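Local coordinates for predicted sugar phosphatases of the HAD superfamily (Cytophaga hutchinsonii, PDB 2HX1), which probably hydrolyses phosphate esters of sugars, as a magnesium-binding phosphatase of the haloacid dehalogenase (HAD) superfamily, at residues A101-A106 with E142-F147; S128-V133 with R158-P163; A164-T169 with F199-K204; V231-H236 with T254-I259. One frame throughout, in Å; residues are numbered along the deposited sequence.

Interaction 1 of 4, residues A101-A106 with E142-F147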
# COMPACT_ATOMS: atom_id res chain seq x y z
N ALA A 101 15.75 -23.28 -2.80
CA ALA A 101 14.49 -23.57 -3.49
C ALA A 101 14.25 -22.51 -4.58
O ALA A 101 14.65 -21.35 -4.43
CB ALA A 101 13.34 -23.65 -2.48
N TYR A 102 13.68 -22.91 -5.70
CA TYR A 102 13.42 -21.93 -6.74
C TYR A 102 12.07 -22.08 -7.39
O TYR A 102 11.51 -23.16 -7.45
CB TYR A 102 14.52 -21.97 -7.81
CG TYR A 102 14.56 -23.21 -8.70
CD1 TYR A 102 13.80 -23.26 -9.86
CD2 TYR A 102 15.38 -24.30 -8.39
CE1 TYR A 102 13.85 -24.39 -10.69
CE2 TYR A 102 15.43 -25.40 -9.19
CZ TYR A 102 14.67 -25.45 -10.35
OH TYR A 102 14.72 -26.55 -11.14
N LEU A 103 11.58 -20.95 -7.88
CA LEU A 103 10.43 -20.89 -8.74
C LEU A 103 10.92 -20.49 -10.14
O LEU A 103 11.43 -19.40 -10.34
CB LEU A 103 9.39 -19.90 -8.20
CG LEU A 103 8.56 -20.31 -6.98
CD1 LEU A 103 7.49 -19.27 -6.69
CD2 LEU A 103 7.93 -21.72 -7.13
N GLY A 104 10.78 -21.41 -11.08
CA GLY A 104 11.28 -21.20 -12.44
C GLY A 104 11.45 -22.51 -13.18
O GLY A 104 10.84 -23.52 -12.81
N THR A 105 12.29 -22.49 -14.22
CA THR A 105 12.66 -23.65 -15.02
C THR A 105 14.03 -24.16 -14.59
O THR A 105 14.86 -23.42 -14.05
CB THR A 105 12.74 -23.31 -16.54
OG1 THR A 105 13.57 -22.15 -16.75
CG2 THR A 105 11.35 -23.07 -17.15
N ALA A 106 14.29 -25.44 -14.87
CA ALA A 106 15.60 -26.02 -14.61
C ALA A 106 16.69 -25.21 -15.28
O ALA A 106 17.73 -24.96 -14.67
CB ALA A 106 15.64 -27.51 -15.06
N GLU A 142 7.56 -19.09 -15.64
CA GLU A 142 7.21 -20.40 -16.20
C GLU A 142 7.94 -21.54 -15.49
O GLU A 142 8.94 -21.31 -14.84
CB GLU A 142 7.54 -20.44 -17.69
CG GLU A 142 6.65 -19.56 -18.50
CD GLU A 142 7.01 -19.53 -19.98
OE1 GLU A 142 8.21 -19.66 -20.32
OE2 GLU A 142 6.08 -19.35 -20.79
N GLY A 143 7.44 -22.76 -15.65
CA GLY A 143 8.17 -23.95 -15.23
C GLY A 143 7.59 -24.63 -14.03
O GLY A 143 8.13 -25.65 -13.58
N PHE A 144 6.50 -24.09 -13.49
CA PHE A 144 5.88 -24.67 -12.32
C PHE A 144 4.38 -24.43 -12.28
O PHE A 144 3.86 -23.53 -12.95
CB PHE A 144 6.55 -24.13 -11.04
CG PHE A 144 6.42 -22.64 -10.87
CD1 PHE A 144 7.32 -21.78 -11.49
CD2 PHE A 144 5.41 -22.12 -10.06
CE1 PHE A 144 7.18 -20.39 -11.36
CE2 PHE A 144 5.27 -20.76 -9.89
CZ PHE A 144 6.15 -19.87 -10.55
N ASN A 145 3.69 -25.26 -11.49
CA ASN A 145 2.25 -25.16 -11.30
C ASN A 145 2.00 -24.12 -10.25
O ASN A 145 2.38 -24.31 -9.09
CB ASN A 145 1.59 -26.48 -10.88
CG ASN A 145 0.06 -26.36 -10.70
OD1 ASN A 145 -0.43 -25.52 -9.93
ND2 ASN A 145 -0.70 -27.22 -11.40
N TRP A 146 1.34 -23.03 -10.64
CA TRP A 146 1.16 -21.89 -9.75
C TRP A 146 0.26 -22.18 -8.56
O TRP A 146 0.51 -21.70 -7.48
CB TRP A 146 0.58 -20.69 -10.51
CG TRP A 146 1.57 -19.84 -11.30
CD1 TRP A 146 2.79 -20.22 -11.77
CD2 TRP A 146 1.36 -18.51 -11.76
NE1 TRP A 146 3.37 -19.19 -12.47
CE2 TRP A 146 2.51 -18.12 -12.49
CE3 TRP A 146 0.32 -17.60 -11.63
CZ2 TRP A 146 2.64 -16.87 -13.07
CZ3 TRP A 146 0.45 -16.35 -12.22
CH2 TRP A 146 1.61 -15.99 -12.92
N PHE A 147 -0.81 -22.93 -8.77
CA PHE A 147 -1.72 -23.25 -7.68
C PHE A 147 -1.00 -24.03 -6.60
O PHE A 147 -1.09 -23.69 -5.39
CB PHE A 147 -2.92 -24.04 -8.19
CG PHE A 147 -3.80 -24.62 -7.11
CD1 PHE A 147 -4.66 -23.83 -6.38
CD2 PHE A 147 -3.81 -26.01 -6.87
CE1 PHE A 147 -5.51 -24.39 -5.41
CE2 PHE A 147 -4.65 -26.57 -5.90
CZ PHE A 147 -5.52 -25.77 -5.18

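Interaction 2 of 4, residues S128-V133 with R158-P163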
# COMPACT_ATOMS: atom_id res chain seq x y z
N SER A 128 10.24 -33.76 4.41
CA SER A 128 11.45 -34.58 4.42
C SER A 128 12.72 -33.78 4.20
O SER A 128 13.77 -34.21 4.63
CB SER A 128 11.40 -35.72 3.38
OG SER A 128 12.07 -35.35 2.16
N ASN A 129 12.63 -32.62 3.52
CA ASN A 129 13.84 -31.79 3.26
C ASN A 129 13.72 -30.28 3.59
O ASN A 129 14.69 -29.53 3.42
CB ASN A 129 14.32 -31.97 1.79
CG ASN A 129 13.26 -31.61 0.76
OD1 ASN A 129 12.25 -31.01 1.11
ND2 ASN A 129 13.48 -31.98 -0.51
N ILE A 130 12.56 -29.84 4.06
CA ILE A 130 12.35 -28.42 4.29
C ILE A 130 13.37 -27.86 5.28
O ILE A 130 13.76 -26.71 5.19
CB ILE A 130 10.91 -28.13 4.75
CG1 ILE A 130 10.61 -26.63 4.66
CG2 ILE A 130 10.66 -28.62 6.20
CD1 ILE A 130 9.16 -26.26 4.90
N GLY A 131 13.83 -28.69 6.21
CA GLY A 131 14.76 -28.20 7.24
C GLY A 131 16.13 -27.85 6.70
O GLY A 131 16.97 -27.25 7.40
N GLU A 132 16.37 -28.24 5.46
CA GLU A 132 17.62 -27.96 4.80
C GLU A 132 17.51 -26.81 3.81
O GLU A 132 18.51 -26.42 3.22
CB GLU A 132 18.09 -29.23 4.09
CG GLU A 132 18.86 -30.17 5.00
CD GLU A 132 20.32 -29.72 5.17
OE1 GLU A 132 21.13 -29.89 4.21
OE2 GLU A 132 20.64 -29.21 6.28
N VAL A 133 16.31 -26.25 3.61
CA VAL A 133 16.15 -25.17 2.65
C VAL A 133 16.60 -23.88 3.29
O VAL A 133 15.99 -23.41 4.24
CB VAL A 133 14.71 -25.01 2.14
CG1 VAL A 133 14.60 -23.77 1.24
CG2 VAL A 133 14.24 -26.22 1.39
N ARG A 158 6.52 -19.02 5.60
CA ARG A 158 5.93 -19.02 6.93
C ARG A 158 6.71 -19.95 7.86
O ARG A 158 6.75 -19.71 9.06
CB ARG A 158 4.48 -19.49 6.88
CG ARG A 158 3.50 -18.43 6.30
CD ARG A 158 2.05 -18.95 6.11
NE ARG A 158 1.43 -19.29 7.40
CZ ARG A 158 1.37 -20.52 7.91
NH1 ARG A 158 1.85 -21.59 7.24
NH2 ARG A 158 0.82 -20.70 9.11
N LYS A 159 7.33 -21.00 7.31
CA LYS A 159 7.99 -22.02 8.12
C LYS A 159 9.49 -21.88 8.20
O LYS A 159 10.11 -22.43 9.11
CB LYS A 159 7.69 -23.42 7.60
CG LYS A 159 6.24 -23.85 7.70
CD LYS A 159 6.04 -25.09 6.88
CE LYS A 159 4.70 -25.73 7.13
NZ LYS A 159 4.48 -26.87 6.16
N ARG A 160 10.12 -21.20 7.23
CA ARG A 160 11.58 -21.12 7.21
C ARG A 160 12.05 -19.66 7.26
O ARG A 160 11.59 -18.81 6.49
CB ARG A 160 12.17 -21.83 5.99
CG ARG A 160 11.96 -23.36 6.02
CD ARG A 160 12.86 -24.04 7.05
NE ARG A 160 14.27 -23.95 6.66
CZ ARG A 160 15.29 -23.96 7.51
NH1 ARG A 160 15.07 -24.08 8.81
NH2 ARG A 160 16.53 -23.85 7.09
N THR A 161 12.96 -19.37 8.17
CA THR A 161 13.47 -18.03 8.31
C THR A 161 14.66 -17.90 7.37
O THR A 161 15.79 -18.14 7.75
CB THR A 161 13.79 -17.75 9.79
OG1 THR A 161 12.58 -17.91 10.52
CG2 THR A 161 14.32 -16.30 10.02
N ILE A 162 14.37 -17.59 6.11
CA ILE A 162 15.37 -17.64 5.04
C ILE A 162 15.19 -16.43 4.11
O ILE A 162 14.09 -15.89 4.00
CB ILE A 162 15.27 -18.97 4.20
CG1 ILE A 162 13.91 -19.04 3.49
CG2 ILE A 162 15.56 -20.19 5.06
CD1 ILE A 162 13.57 -20.33 2.80
N PRO A 163 16.25 -16.01 3.41
CA PRO A 163 16.06 -14.95 2.42
C PRO A 163 15.23 -15.40 1.21
O PRO A 163 15.40 -16.51 0.70
CB PRO A 163 17.50 -14.61 1.99
CG PRO A 163 18.25 -15.85 2.20
CD PRO A 163 17.66 -16.46 3.45

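Interaction 3 of 4, residues A164-T169 with F199-K204. With EDO (1,2-ethanediol), chain M.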
# COMPACT_ATOMS: atom_id res chain seq x y z
N ALA A 164 14.29 -14.56 0.80
CA ALA A 164 13.56 -14.73 -0.44
C ALA A 164 14.06 -13.66 -1.41
O ALA A 164 14.01 -12.45 -1.09
CB ALA A 164 12.05 -14.60 -0.21
N ILE A 165 14.59 -14.10 -2.56
CA ILE A 165 15.29 -13.23 -3.53
C ILE A 165 14.56 -13.24 -4.90
O ILE A 165 14.15 -14.30 -5.41
CB ILE A 165 16.76 -13.71 -3.72
CG1 ILE A 165 17.53 -13.70 -2.41
CG2 ILE A 165 17.58 -12.84 -4.71
CD1 ILE A 165 18.79 -14.50 -2.47
N VAL A 166 14.43 -12.08 -5.53
CA VAL A 166 13.96 -12.00 -6.91
C VAL A 166 14.67 -10.85 -7.61
O VAL A 166 15.05 -9.88 -6.97
CB VAL A 166 12.38 -11.81 -6.96
CG1 VAL A 166 11.95 -10.44 -6.35
CG2 VAL A 166 11.83 -11.96 -8.39
N ALA A 167 14.84 -10.95 -8.93
CA ALA A 167 15.23 -9.81 -9.79
C ALA A 167 14.09 -8.80 -9.82
O ALA A 167 12.92 -9.19 -9.93
CB ALA A 167 15.50 -10.28 -11.21
N ASN A 168 14.43 -7.53 -9.76
CA ASN A 168 13.43 -6.46 -9.68
C ASN A 168 12.83 -6.17 -11.05
O ASN A 168 12.95 -5.06 -11.56
CB ASN A 168 14.05 -5.20 -9.11
CG ASN A 168 13.02 -4.19 -8.69
OD1 ASN A 168 12.01 -4.55 -8.11
ND2 ASN A 168 13.25 -2.92 -8.99
N THR A 169 12.17 -7.16 -11.64
CA THR A 169 11.65 -6.97 -12.98
C THR A 169 10.35 -6.16 -12.84
O THR A 169 9.83 -5.95 -11.73
CB THR A 169 11.37 -8.32 -13.71
OG1 THR A 169 10.17 -8.92 -13.20
CG2 THR A 169 12.56 -9.33 -13.56
N PHE A 199 10.67 -9.93 -0.05
CA PHE A 199 11.72 -10.23 -1.02
C PHE A 199 12.82 -9.20 -1.00
O PHE A 199 12.58 -8.00 -0.92
CB PHE A 199 11.17 -10.40 -2.43
CG PHE A 199 10.46 -11.69 -2.63
CD1 PHE A 199 9.18 -11.88 -2.13
CD2 PHE A 199 11.08 -12.73 -3.26
CE1 PHE A 199 8.53 -13.09 -2.27
CE2 PHE A 199 10.45 -13.98 -3.39
CZ PHE A 199 9.17 -14.15 -2.91
N ILE A 200 14.04 -9.72 -0.99
CA ILE A 200 15.23 -8.96 -1.36
C ILE A 200 15.19 -8.86 -2.87
O ILE A 200 15.17 -9.88 -3.58
CB ILE A 200 16.54 -9.67 -0.97
CG1 ILE A 200 16.64 -9.89 0.56
CG2 ILE A 200 17.74 -8.81 -1.45
CD1 ILE A 200 17.31 -11.20 0.98
N ARG A 201 15.17 -7.63 -3.37
CA ARG A 201 15.12 -7.38 -4.80
C ARG A 201 16.45 -6.83 -5.32
O ARG A 201 16.96 -5.87 -4.79
CB ARG A 201 14.00 -6.37 -5.07
CG ARG A 201 12.60 -7.04 -5.00
CD ARG A 201 11.49 -6.03 -5.01
NE ARG A 201 10.18 -6.70 -4.96
CZ ARG A 201 9.43 -7.01 -6.01
NH1 ARG A 201 9.82 -6.71 -7.25
NH2 ARG A 201 8.25 -7.61 -5.83
N PHE A 202 16.99 -7.45 -6.36
CA PHE A 202 18.28 -7.04 -6.93
C PHE A 202 18.06 -6.44 -8.29
O PHE A 202 17.18 -6.88 -9.05
CB PHE A 202 19.23 -8.23 -7.07
CG PHE A 202 19.73 -8.79 -5.73
CD1 PHE A 202 20.34 -7.95 -4.80
CD2 PHE A 202 19.63 -10.13 -5.45
CE1 PHE A 202 20.83 -8.46 -3.59
CE2 PHE A 202 20.12 -10.64 -4.24
CZ PHE A 202 20.72 -9.80 -3.32
N GLY A 203 18.86 -5.42 -8.58
CA GLY A 203 18.87 -4.79 -9.88
C GLY A 203 18.37 -3.38 -9.80
O GLY A 203 18.07 -2.88 -8.71
N LYS A 204 18.25 -2.77 -10.97
CA LYS A 204 17.80 -1.39 -11.09
C LYS A 204 16.47 -1.26 -10.36
O LYS A 204 15.63 -2.14 -10.49
CB LYS A 204 17.63 -1.00 -12.58
CG LYS A 204 18.87 -1.27 -13.48
CD LYS A 204 18.55 -1.07 -14.95
CE LYS A 204 17.70 -2.20 -15.53
NZ LYS A 204 17.63 -2.13 -17.00
C1 EDO M . 13.02 -6.63 2.49
O1 EDO M . 12.93 -6.27 1.10
C2 EDO M . 13.18 -8.14 2.62
O2 EDO M . 12.30 -8.63 3.63
O HOH W 1 8.31 -6.52 -9.79

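Interaction 4 of 4, residues V231-H236 with T254-I259. With MG (magnesium ion), chain E.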
# COMPACT_ATOMS: atom_id res chain seq x y z
N VAL A 231 20.26 4.27 -20.89
CA VAL A 231 19.16 4.33 -21.86
C VAL A 231 18.07 3.34 -21.47
O VAL A 231 18.30 2.13 -21.39
CB VAL A 231 19.71 4.04 -23.31
CG1 VAL A 231 18.59 4.06 -24.33
CG2 VAL A 231 20.83 5.05 -23.66
N GLY A 232 16.87 3.83 -21.20
CA GLY A 232 15.79 2.94 -20.78
C GLY A 232 14.39 3.40 -21.13
O GLY A 232 14.18 4.57 -21.49
N ASP A 233 13.43 2.49 -21.00
CA ASP A 233 12.02 2.78 -21.27
C ASP A 233 11.16 2.92 -20.03
O ASP A 233 9.98 3.28 -20.14
CB ASP A 233 11.41 1.73 -22.20
CG ASP A 233 11.38 0.35 -21.57
OD1 ASP A 233 12.44 -0.07 -21.05
OD2 ASP A 233 10.31 -0.30 -21.57
N THR A 234 11.73 2.67 -18.86
CA THR A 234 10.98 2.63 -17.60
C THR A 234 11.54 3.61 -16.58
O THR A 234 12.74 3.54 -16.26
CB THR A 234 11.01 1.21 -17.03
OG1 THR A 234 10.54 0.31 -18.03
CG2 THR A 234 10.13 1.08 -15.75
N LEU A 235 10.70 4.53 -16.12
CA LEU A 235 11.13 5.62 -15.22
C LEU A 235 11.65 5.12 -13.86
O LEU A 235 12.71 5.52 -13.37
CB LEU A 235 9.97 6.62 -15.01
CG LEU A 235 9.68 7.50 -16.24
CD1 LEU A 235 8.29 8.09 -16.24
CD2 LEU A 235 10.70 8.65 -16.44
N HIS A 236 10.89 4.23 -13.26
CA HIS A 236 11.11 3.90 -11.87
C HIS A 236 12.23 2.88 -11.71
O HIS A 236 12.62 2.62 -10.59
CB HIS A 236 9.81 3.39 -11.22
CG HIS A 236 9.05 2.43 -12.06
ND1 HIS A 236 9.14 1.06 -11.91
CD2 HIS A 236 8.19 2.64 -13.10
CE1 HIS A 236 8.37 0.47 -12.81
NE2 HIS A 236 7.78 1.40 -13.54
N THR A 254 9.95 3.57 -26.84
CA THR A 254 9.66 2.35 -27.53
C THR A 254 9.16 1.25 -26.61
O THR A 254 8.99 0.11 -27.06
CB THR A 254 10.89 1.84 -28.32
OG1 THR A 254 12.07 1.91 -27.49
CG2 THR A 254 11.09 2.66 -29.59
N GLY A 255 8.90 1.56 -25.35
CA GLY A 255 8.58 0.52 -24.36
C GLY A 255 7.48 0.93 -23.40
O GLY A 255 6.44 1.41 -23.84
N ASN A 256 7.73 0.76 -22.10
CA ASN A 256 6.74 1.04 -21.07
C ASN A 256 6.24 2.47 -21.01
O ASN A 256 5.17 2.71 -20.50
CB ASN A 256 7.26 0.70 -19.66
CG ASN A 256 7.35 -0.81 -19.39
OD1 ASN A 256 6.61 -1.63 -19.96
ND2 ASN A 256 8.27 -1.18 -18.50
N THR A 257 7.04 3.44 -21.42
CA THR A 257 6.59 4.83 -21.34
C THR A 257 6.14 5.23 -22.75
O THR A 257 6.95 5.43 -23.62
CB THR A 257 7.67 5.80 -20.77
OG1 THR A 257 8.27 5.22 -19.60
CG2 THR A 257 7.07 7.15 -20.38
N ARG A 258 4.83 5.26 -22.99
CA ARG A 258 4.31 5.65 -24.29
C ARG A 258 4.37 7.16 -24.44
O ARG A 258 4.28 7.89 -23.43
CB ARG A 258 2.88 5.14 -24.46
CG ARG A 258 2.78 3.61 -24.38
CD ARG A 258 1.49 3.03 -24.96
NE ARG A 258 0.38 3.99 -24.92
CZ ARG A 258 -0.26 4.48 -25.99
NH1 ARG A 258 0.06 4.10 -27.24
NH2 ARG A 258 -1.25 5.36 -25.80
N ILE A 259 4.51 7.64 -25.67
CA ILE A 259 4.66 9.08 -25.92
C ILE A 259 3.51 9.95 -25.35
O ILE A 259 3.76 11.03 -24.80
CB ILE A 259 4.89 9.37 -27.45
CG1 ILE A 259 5.28 10.83 -27.69
CG2 ILE A 259 3.68 9.07 -28.27
CD1 ILE A 259 5.78 11.10 -29.09
MG MG E . 12.88 -1.98 -20.33
O HOH W 2 10.99 -2.61 -20.26
O HOH W 3 12.99 -1.14 -18.36
O HOH W 4 7.82 4.50 -16.95
O HOH W 5 13.55 -3.76 -19.58

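Interaction 1 of 4, residues A101-A106 with E142-F147
Two loops at the C-terminal ends of the strands of the five-stranded parallel sheet meet here: the end of strand 98-103, where it turns into helix 106-110, and the loop that leads from strand 133-138 into helix 146-159. No hydrogen bond joins them, and the contact rests on one aromatic ring and on close backbone packing. Leu103 crosses Phe144 at about a right angle and lays its CD2 methyl over one face of the ring, displaced toward the rim, a CH-pi contact with CD2 4.0 Å from the ring centroid. CB of Leu103 runs alongside the far end of the ring, 3.9 Å from Phe144 CE1. The ring gets there because CG sits in the crowded position between backbone N and carbonyl carbon (chi1 62°). Next to it the two backbones touch directly: Gly104 CA makes a C-H...O contact of 3.4 Å with Glu142 O, and Thr105 CG2 rests 3.8 Å from Gly143 CA. A side chain on Gly143 would run into Gly104 O and Thr105 CG2, so the approach depends on glycine. An alanine in place of Phe144 would remove the ring under Leu103 CD2 and would probably loosen the loop against the strand end. With Leu103 also packed on Leu150 and Thr153 of helix 146-159, the join is held by apolar side-chain packing and close backbone contact, with no conventional hydrogen bond between the two segments.

Interaction 2 of 4, residues S128-V133 with R158-P163
Arg160 folds its aliphatic part past Ile130, the two side chains sliding by each other in opposite directions with Arg160 CG 3.8 Å from Ile130 CG1. The arginine is bent at both chi2 (-73°) and chi3 (-67°), and this double bend curls the guanidinium back to the carbonyl of Val133. There it grips one oxygen side-on with two nitrogens: NE lies 3.0 Å from Val133 O and NH2 2.9 Å from the same atom. The oxygen sits nearly in the guanidinium plane, but the two donors reach it differently, NE within the carbonyl plane and NH2 well above it. Gly131 O stands over one face of the guanidinium, 3.4 Å from NH2 but too badly angled for a hydrogen bond. Three carbonyl oxygens, those of Val133, Gly131 and Ile130, thus lie close to the group, which would be expected to favour its positive charge, though across these segments only Val133 O is hydrogen-bonded to it. Flanking this grip, Ile130 CD1 meets Lys159 CD at 3.9 Å, while the lysine runs on, extended, to a salt bridge with Asp179 of the second subunit. On the other flank Val133 CG1 packs against Ile162 CD1, also at 3.9 Å. The arrangement belongs to a beta-alpha-beta crossover of the parallel sheet: strand 133-138, helix 146-159 and strand 164-167 follow in order, and the arginine just after the helix ties the return loop to the start of the first strand.

Interaction 3 of 4, residues A164-T169 with F199-K204
Backbone hydrogen bonds set the frame. Strands 164-167 and 199-202 run parallel, and the bonds pass alternately between them: Ile200 N to Ala164 O (2.7 Å), Val166 N to Ile200 O, Phe202 N to Val166 O and Asn168 N to Phe202 O. The first two donors lie nearly along the carbonyl axis, the last two in the carbonyl plane. Polar side chains continue the pairing beyond the strand ends. Asn168, with CG anti to the backbone N (chi1 -166°), sends ND2 almost straight to a lone pair of Lys204 O at 2.9 Å, while its OD1 receives NH1 of Arg201 at 3.2 Å, amide and guanidinium standing nearly perpendicular. A serine in place of Asn168 would lack the amide that makes both bonds, and the loop after strand 164-167 would probably be held less firmly to Lys204 and Arg201. A water bridges Arg201 NH1 and Thr169 O, and Glu192 binds Arg201 NH2 in a salt bridge. These are the last two strands of the five-stranded parallel sheet, and Lys204, just past the edge strand, carries its NZ to Val52 O, Asp20 and Asp238 near the magnesium, as expected of the HAD motif III lysine. Apolar groups pack on both faces of the pair. On one, Ile165 CG2 comes 3.4 Å from Phe202 CE2. On the other, Val166 CG1 lies 3.7 Å from Arg201 CG, and the same methyl packs over the centre of the charged guanidinium. At the strand starts, Ala164 CB sits over one face of the Phe199 ring, a CH-pi contact of 3.8 Å to its centroid.

Interaction 4 of 4, residues V231-H236 with T254-I259
Asp233 leaves the end of strand 228-232 with CB facing the loop 254-259, 3.8 Å from Gly255 CA. From there CG takes the crowded position between backbone N and carbonyl carbon (chi1 64°), which turns the carboxylate between metal and loop. OD1 binds the magnesium ion at 2.1 Å. OD2 turns to the other partner and accepts the backbone N-H of Asn256 at 2.8 Å, on the anti lone pair and nearly straight (171°). The same OD2 takes a hydrogen bond from a water that is itself a magnesium ligand, so inner and outer shells together fix the rotation of the carboxylate. Gly255 lets the loop come this close, since a CB there would clash with OD2. The backbone of Asp233 is held as well: Thr257 OG1 donates to Asp233 O at 2.6 Å from above the carbonyl plane, and a water links that hydroxyl to Leu235 N at the start of helix 235-245. Alongside, Asn256 ND2 gives a hydrogen bond to Thr234 OG1 at 2.8 Å, the oxygen lying somewhat out of the amide plane. Thr234 OG1 also meets a second metal-bound water, a second-shell link between the loop and the ion. Asp20 and the carbonyl of Phe22 complete the coordination with three waters. An acidic residue at the end of this strand, sharing magnesium with an aspartate and a backbone carbonyl from the loop just after strand 16-19, is the metal site characteristic of HAD phosphatases, here with loop 254-259 as the brace of its motif IV aspartate.

How the interactions relate
Interactions 1, 2 and 3 belong to the five-stranded parallel sheet and its connections, and interaction 4 to the six-stranded sheet that carries the magnesium site. Along the chain interactions 1 and 2 interlock, their segments alternating around strand 133-138 and helix 146-159, and then 3 and 4 follow in series. Interactions 1 and 2, with centres about 17 Å apart, touch through Ala101 and Val133; interactions 2 and 3 touch through Pro163 and Ile200. Interaction 2 lies about 39 Å from interaction 4, centre to centre. Interaction 3 stands between them, its nearest atoms about 5 Å from interaction 4, so segment 199-204 leads from the smaller sheet toward the metal centre.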